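Local coordinates for protein putative glycoside hydrolase (Parabacteroides distasonis ATCC 8503, PDB 3GYC) that probably hydrolyses glycosidic bonds, as a putative glycoside hydrolase with a cellulase-like TIM-barrel domain, at residues S47-H61 with C103-R117. Residues are numbered along the deposited sequence; the frame is centred on the assembly and turned at random.
Sequences SERGYNAIRIDAYPH and CKERDIKVGLSSWYR. With EDO (1,2-ethanediol), chain F.
Asp-57 CG stands anti to the backbone N (chi1 -168°), which carries the carboxylate to Ser-114 and Trp-115 at the C-terminal ends of neighbouring parallel TIM-barrel strands 53-57 and 109-113. The strand axes approach to 4.6 Å, and backbone bonds climb in parallel register from Lys-109 N-Asn-52 O to Ala-58 N-Ser-113 O. On one face Ile-56 CG1 meets Val-110 CG1 and lies alongside CD2 of Leu-112, whose side chain also touches Ile-144 of helix 130-146. On the other, Arg-55, extended from CG to NE, carries its guanidinium to the Trp-115 ring, whose CH2 lies 3.5 Å above the guanidinium plane, over its centre; the planes are 39° apart. At the guanidinium edge NH2 makes a weak hydrogen bond to Ser-113 OG; the group's strongest polar partner is Asn-160, and Glu-305 forms a salt bridge to NH1.

At the strand ends, Asp-57 OD1 accepts from Ser-114 OG (2.8 Å) on its syn side and from Tyr-59 N (2.7 Å) on its anti side, the latter closing an Asx turn. Asp-57 OD2 takes Trp-115 N (2.9 Å) from above the carboxylate plane in a nearly straight bond (N-H...O angle 174°), and a water links it to Arg-117 N. Replacing this aspartate by an alanine would probably leave Trp-115 N and Tyr-59 N without their acceptor and the Ser-114 hydroxyl without the carboxylate oxygen it donates to. That hydroxyl also accepts from Tyr-116 N, an ST turn. His-61 lays one ring face against Tyr-116 CD1 while NE2 donates to an in-plane lone pair of Arg-117 O (2.9 Å).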
loop_
_atom_site.group_PDB
_atom_site.type_symbol
_atom_site.label_atom_id
_atom_site.label_comp_id
_atom_site.label_asym_id
_atom_site.label_seq_id
_atom_site.Cartn_x
_atom_site.Cartn_y
_atom_site.Cartn_z
ATOM N N SER A 47 -10.603 13.704 4.816
ATOM C CA SER A 47 -9.978 14.893 5.465
ATOM C C SER A 47 -10.518 15.146 6.854
ATOM O O SER A 47 -9.769 15.538 7.738
ATOM C CB SER A 47 -10.205 16.142 4.641
ATOM O OG SER A 47 -9.551 16.014 3.404
ATOM N N GLU A 48 -11.829 14.975 7.023
ATOM C CA GLU A 48 -12.494 15.131 8.331
ATOM C C GLU A 48 -11.856 14.156 9.346
ATOM O O GLU A 48 -11.748 14.454 10.536
ATOM C CB GLU A 48 -13.989 14.840 8.169
ATOM C CG GLU A 48 -14.806 14.869 9.445
ATOM C CD GLU A 48 -16.274 14.381 9.305
ATOM O OE1 GLU A 48 -16.637 13.638 8.332
ATOM O OE2 GLU A 48 -17.074 14.696 10.236
ATOM N N ARG A 49 -11.460 12.973 8.891
ATOM C CA ARG A 49 -10.806 11.996 9.736
ATOM C C ARG A 49 -9.317 12.343 9.969
ATOM O O ARG A 49 -8.682 11.743 10.821
ATOM C CB ARG A 49 -10.979 10.590 9.159
ATOM C CG ARG A 49 -12.418 10.175 9.219
ATOM C CD ARG A 49 -12.765 9.071 8.287
ATOM N NE ARG A 49 -14.083 8.563 8.578
ATOM C CZ ARG A 49 -15.232 9.195 8.366
ATOM N NH1 ARG A 49 -15.281 10.437 7.878
ATOM N NH2 ARG A 49 -16.360 8.595 8.691
ATOM N N GLY A 50 -8.780 13.305 9.204
ATOM C CA GLY A 50 -7.406 13.787 9.387
ATOM C C GLY A 50 -6.347 13.161 8.504
ATOM O O GLY A 50 -5.165 13.393 8.724
ATOM N N TYR A 51 -6.753 12.331 7.531
ATOM C CA TYR A 51 -5.793 11.748 6.600
ATOM C C TYR A 51 -5.468 12.813 5.546
ATOM O O TYR A 51 -6.337 13.587 5.154
ATOM C CB TYR A 51 -6.340 10.454 5.913
ATOM C CG TYR A 51 -6.574 9.385 6.929
ATOM C CD1 TYR A 51 -5.541 8.582 7.359
ATOM C CD2 TYR A 51 -7.827 9.243 7.540
ATOM C CE1 TYR A 51 -5.739 7.643 8.393
ATOM C CE2 TYR A 51 -8.040 8.289 8.577
ATOM C CZ TYR A 51 -6.995 7.502 8.980
ATOM O OH TYR A 51 -7.164 6.604 10.025
ATOM N N ASN A 52 -4.209 12.878 5.128
ATOM C CA ASN A 52 -3.779 13.823 4.099
ATOM C C ASN A 52 -2.911 13.198 2.999
ATOM O O ASN A 52 -2.227 13.887 2.272
ATOM C CB ASN A 52 -3.162 15.093 4.696
ATOM C CG ASN A 52 -1.944 14.843 5.553
ATOM O OD1 ASN A 52 -1.596 13.686 5.861
ATOM N ND2 ASN A 52 -1.256 15.934 5.909
ATOM N N ALA A 53 -2.978 11.871 2.863
ATOM C CA ALA A 53 -2.297 11.164 1.778
ATOM C C ALA A 53 -3.102 9.882 1.449
ATOM O O ALA A 53 -3.797 9.337 2.308
ATOM C CB ALA A 53 -0.819 10.820 2.164
ATOM N N ILE A 54 -3.018 9.434 0.202
ATOM C CA ILE A 54 -3.676 8.224 -0.276
ATOM C C ILE A 54 -2.699 7.490 -1.188
ATOM O O ILE A 54 -1.960 8.113 -1.928
ATOM C CB ILE A 54 -4.941 8.574 -1.102
ATOM C CG1 ILE A 54 -5.862 9.528 -0.327
ATOM C CG2 ILE A 54 -5.695 7.353 -1.494
ATOM C CD1 ILE A 54 -7.057 10.142 -1.186
ATOM N N ARG A 55 -2.673 6.177 -1.087
ATOM C CA ARG A 55 -1.899 5.320 -1.978
ATOM C C ARG A 55 -2.895 4.675 -2.956
ATOM O O ARG A 55 -3.856 4.037 -2.534
ATOM C CB ARG A 55 -1.174 4.262 -1.161
ATOM C CG ARG A 55 -0.505 3.217 -1.983
ATOM C CD ARG A 55 -0.040 2.125 -1.173
ATOM N NE ARG A 55 0.545 1.071 -1.969
ATOM C CZ ARG A 55 0.416 -0.227 -1.715
ATOM N NH1 ARG A 55 -0.350 -0.654 -0.701
ATOM N NH2 ARG A 55 0.980 -1.110 -2.523
ATOM N N ILE A 56 -2.721 4.876 -4.267
ATOM C CA ILE A 56 -3.665 4.320 -5.188
ATOM C C ILE A 56 -2.958 3.557 -6.305
ATOM O O ILE A 56 -1.769 3.741 -6.583
ATOM C CB ILE A 56 -4.579 5.372 -5.846
ATOM C CG1 ILE A 56 -3.785 6.404 -6.683
ATOM C CG2 ILE A 56 -5.443 6.079 -4.865
ATOM C CD1 ILE A 56 -4.664 7.357 -7.479
ATOM N N ASP A 57 -3.743 2.724 -6.937
ATOM C CA ASP A 57 -3.285 2.050 -8.151
ATOM C C ASP A 57 -3.464 3.034 -9.317
ATOM O O ASP A 57 -4.573 3.580 -9.526
ATOM C CB ASP A 57 -4.089 0.783 -8.386
ATOM C CG ASP A 57 -3.453 -0.108 -9.459
ATOM O OD1 ASP A 57 -2.762 0.412 -10.363
ATOM O OD2 ASP A 57 -3.567 -1.338 -9.330
ATOM N N ALA A 58 -2.381 3.254 -10.075
ATOM C CA ALA A 58 -2.361 4.181 -11.228
ATOM C C ALA A 58 -2.709 3.451 -12.558
ATOM O O ALA A 58 -2.842 4.119 -13.594
ATOM C CB ALA A 58 -0.982 4.812 -11.362
ATOM N N TYR A 59 -2.809 2.107 -12.513
ATOM C CA TYR A 59 -3.090 1.280 -13.723
ATOM C C TYR A 59 -2.194 1.726 -14.894
ATOM O O TYR A 59 -2.692 1.990 -16.012
ATOM C CB TYR A 59 -4.540 1.424 -14.142
ATOM C CG TYR A 59 -5.615 0.985 -13.167
ATOM C CD1 TYR A 59 -6.059 1.818 -12.157
ATOM C CD2 TYR A 59 -6.263 -0.250 -13.323
ATOM C CE1 TYR A 59 -7.090 1.423 -11.293
ATOM C CE2 TYR A 59 -7.277 -0.658 -12.460
ATOM C CZ TYR A 59 -7.704 0.186 -11.459
ATOM O OH TYR A 59 -8.729 -0.201 -10.611
ATOM N N PRO A 60 -0.873 1.802 -14.665
ATOM C CA PRO A 60 0.077 2.314 -15.695
ATOM C C PRO A 60 0.069 1.495 -16.971
ATOM O O PRO A 60 0.188 2.029 -18.072
ATOM C CB PRO A 60 1.441 2.165 -15.021
ATOM C CG PRO A 60 1.262 1.058 -14.021
ATOM C CD PRO A 60 -0.214 0.994 -13.636
ATOM N N HIS A 61 -0.042 0.189 -16.813
ATOM C CA HIS A 61 -0.137 -0.732 -17.937
ATOM C C HIS A 61 -1.317 -0.438 -18.878
ATOM O O HIS A 61 -1.177 -0.526 -20.114
ATOM C CB HIS A 61 -0.134 -2.192 -17.432
ATOM C CG HIS A 61 -1.289 -2.560 -16.561
ATOM N ND1 HIS A 61 -1.569 -1.918 -15.366
ATOM C CD2 HIS A 61 -2.185 -3.569 -16.663
ATOM C CE1 HIS A 61 -2.620 -2.492 -14.812
ATOM N NE2 HIS A 61 -3.008 -3.498 -15.569
ATOM N N CYS A 103 -7.732 15.620 -5.044
ATOM C CA CYS A 103 -6.719 15.513 -3.996
ATOM C C CYS A 103 -5.954 16.811 -3.825
ATOM O O CYS A 103 -5.842 17.327 -2.702
ATOM C CB CYS A 103 -5.758 14.346 -4.258
ATOM S SG CYS A 103 -6.599 12.753 -4.106
ATOM N N LYS A 104 -5.514 17.401 -4.936
ATOM C CA LYS A 104 -4.746 18.650 -4.907
ATOM C C LYS A 104 -5.512 19.772 -4.252
ATOM O O LYS A 104 -4.952 20.555 -3.498
ATOM C CB LYS A 104 -4.354 19.064 -6.318
ATOM C CG LYS A 104 -3.547 20.324 -6.414
ATOM C CD LYS A 104 -3.111 20.519 -7.856
ATOM C CE LYS A 104 -2.229 21.740 -8.033
ATOM N NZ LYS A 104 -2.995 22.981 -7.707
ATOM N N GLU A 105 -6.784 19.867 -4.583
ATOM C CA GLU A 105 -7.667 20.887 -4.062
ATOM C C GLU A 105 -7.717 20.856 -2.542
ATOM O O GLU A 105 -7.899 21.875 -1.944
ATOM C CB GLU A 105 -9.090 20.665 -4.611
ATOM C CG GLU A 105 -10.156 21.538 -4.012
ATOM N N ARG A 106 -7.529 19.678 -1.961
ATOM C CA ARG A 106 -7.622 19.449 -0.528
ATOM C C ARG A 106 -6.257 19.204 0.124
ATOM O O ARG A 106 -6.197 18.752 1.255
ATOM C CB ARG A 106 -8.527 18.238 -0.287
ATOM C CG ARG A 106 -9.978 18.369 -0.762
ATOM C CD ARG A 106 -10.751 17.015 -0.698
ATOM N NE ARG A 106 -12.172 17.202 -0.978
ATOM C CZ ARG A 106 -12.663 17.464 -2.185
ATOM N NH1 ARG A 106 -11.866 17.556 -3.252
ATOM N NH2 ARG A 106 -13.954 17.638 -2.344
ATOM N N ASP A 107 -5.170 19.524 -0.573
ATOM C CA ASP A 107 -3.791 19.253 -0.091
ATOM C C ASP A 107 -3.583 17.812 0.362
ATOM O O ASP A 107 -2.994 17.571 1.404
ATOM C CB ASP A 107 -3.332 20.212 1.036
ATOM C CG ASP A 107 -1.857 19.929 1.503
ATOM O OD1 ASP A 107 -1.009 19.424 0.681
ATOM O OD2 ASP A 107 -1.533 20.188 2.698
ATOM N N ILE A 108 -4.109 16.860 -0.386
ATOM C CA ILE A 108 -3.909 15.442 -0.118
ATOM C C ILE A 108 -2.851 15.049 -1.162
ATOM O O ILE A 108 -2.989 15.380 -2.361
ATOM C CB ILE A 108 -5.196 14.628 -0.331
ATOM C CG1 ILE A 108 -6.214 14.932 0.785
ATOM C CG2 ILE A 108 -4.924 13.170 -0.279
ATOM C CD1 ILE A 108 -7.624 14.525 0.466
ATOM N N LYS A 109 -1.783 14.416 -0.704
ATOM C CA LYS A 109 -0.709 13.945 -1.568
ATOM C C LYS A 109 -0.976 12.466 -1.893
ATOM O O LYS A 109 -1.626 11.755 -1.136
ATOM C CB LYS A 109 0.683 14.144 -0.931
ATOM C CG LYS A 109 1.525 15.306 -1.507
ATOM C CD LYS A 109 1.152 16.641 -1.145
ATOM C CE LYS A 109 1.968 17.713 -1.942
ATOM N NZ LYS A 109 3.446 17.924 -1.702
ATOM N N VAL A 110 -0.517 12.031 -3.052
ATOM C CA VAL A 110 -0.826 10.679 -3.537
ATOM C C VAL A 110 0.393 9.845 -3.907
ATOM O O VAL A 110 1.203 10.231 -4.735
ATOM C CB VAL A 110 -1.798 10.738 -4.768
ATOM C CG1 VAL A 110 -2.138 9.322 -5.220
ATOM C CG2 VAL A 110 -3.054 11.559 -4.378
ATOM N N GLY A 111 0.493 8.680 -3.292
ATOM C CA GLY A 111 1.497 7.719 -3.651
ATOM C C GLY A 111 0.914 6.800 -4.719
ATOM O O GLY A 111 -0.204 6.288 -4.565
ATOM N N LEU A 112 1.679 6.576 -5.791
ATOM C CA LEU A 112 1.224 5.683 -6.841
ATOM C C LEU A 112 1.873 4.321 -6.689
ATOM O O LEU A 112 3.063 4.202 -6.342
ATOM C CB LEU A 112 1.583 6.247 -8.208
ATOM C CG LEU A 112 1.023 7.618 -8.537
ATOM C CD1 LEU A 112 1.545 8.004 -9.959
ATOM C CD2 LEU A 112 -0.526 7.710 -8.411
ATOM N N SER A 113 1.088 3.303 -6.964
ATOM C CA SER A 113 1.552 1.934 -6.988
ATOM C C SER A 113 0.743 1.229 -8.074
ATOM O O SER A 113 -0.050 1.864 -8.782
ATOM C CB SER A 113 1.290 1.286 -5.605
ATOM O OG SER A 113 1.907 0.018 -5.506
ATOM N N SER A 114 0.896 -0.089 -8.167
ATOM C CA SER A 114 0.001 -0.901 -9.015
ATOM C C SER A 114 -0.030 -2.342 -8.571
ATOM O O SER A 114 0.974 -2.882 -8.088
ATOM C CB SER A 114 0.375 -0.860 -10.501
ATOM O OG SER A 114 -0.739 -1.347 -11.260
ATOM N N TRP A 115 -1.210 -2.923 -8.713
ATOM C CA TRP A 115 -1.482 -4.338 -8.527
ATOM C C TRP A 115 -1.611 -5.018 -9.913
ATOM O O TRP A 115 -1.922 -6.201 -9.997
ATOM C CB TRP A 115 -2.755 -4.537 -7.705
ATOM C CG TRP A 115 -2.630 -4.198 -6.272
ATOM C CD1 TRP A 115 -2.614 -5.071 -5.219
ATOM C CD2 TRP A 115 -2.552 -2.862 -5.688
ATOM N NE1 TRP A 115 -2.558 -4.344 -4.023
ATOM C CE2 TRP A 115 -2.487 -3.014 -4.291
ATOM C CE3 TRP A 115 -2.524 -1.566 -6.224
ATOM C CZ2 TRP A 115 -2.379 -1.916 -3.411
ATOM C CZ3 TRP A 115 -2.432 -0.498 -5.371
ATOM C CH2 TRP A 115 -2.336 -0.681 -3.969
ATOM N N TYR A 116 -1.378 -4.254 -10.991
ATOM C CA TYR A 116 -1.422 -4.754 -12.369
ATOM C C TYR A 116 -2.670 -5.626 -12.630
ATOM O O TYR A 116 -2.575 -6.828 -12.953
ATOM C CB TYR A 116 -0.107 -5.480 -12.657
ATOM C CG TYR A 116 1.036 -4.523 -12.580
ATOM C CD1 TYR A 116 1.361 -3.724 -13.687
ATOM C CD2 TYR A 116 1.795 -4.390 -11.423
ATOM C CE1 TYR A 116 2.395 -2.805 -13.631
ATOM C CE2 TYR A 116 2.827 -3.461 -11.348
ATOM C CZ TYR A 116 3.123 -2.669 -12.456
ATOM O OH TYR A 116 4.141 -1.741 -12.428
ATOM N N ARG A 117 -3.825 -4.999 -12.446
ATOM C CA ARG A 117 -5.117 -5.642 -12.580
ATOM C C ARG A 117 -5.198 -6.287 -13.943
ATOM O O ARG A 117 -4.794 -5.690 -14.933
ATOM C CB ARG A 117 -6.242 -4.642 -12.377
ATOM C CG ARG A 117 -6.312 -4.124 -10.940
ATOM C CD ARG A 117 -7.001 -5.137 -9.992
ATOM N NE ARG A 117 -8.447 -5.142 -10.244
ATOM C CZ ARG A 117 -9.124 -6.122 -10.836
ATOM N NH1 ARG A 117 -8.525 -7.244 -11.246
ATOM N NH2 ARG A 117 -10.418 -5.984 -11.026
HETATM C C1 EDO F . -3.877 -8.641 -10.320
HETATM O O1 EDO F . -4.323 -7.428 -9.670
HETATM C C2 EDO F . -5.051 -9.498 -10.857
HETATM O O2 EDO F . -6.059 -8.730 -11.559
HETATM O O HOH W 1 -2.479 18.457 4.622
HETATM O O HOH W 2 -3.936 -2.069 -11.901
#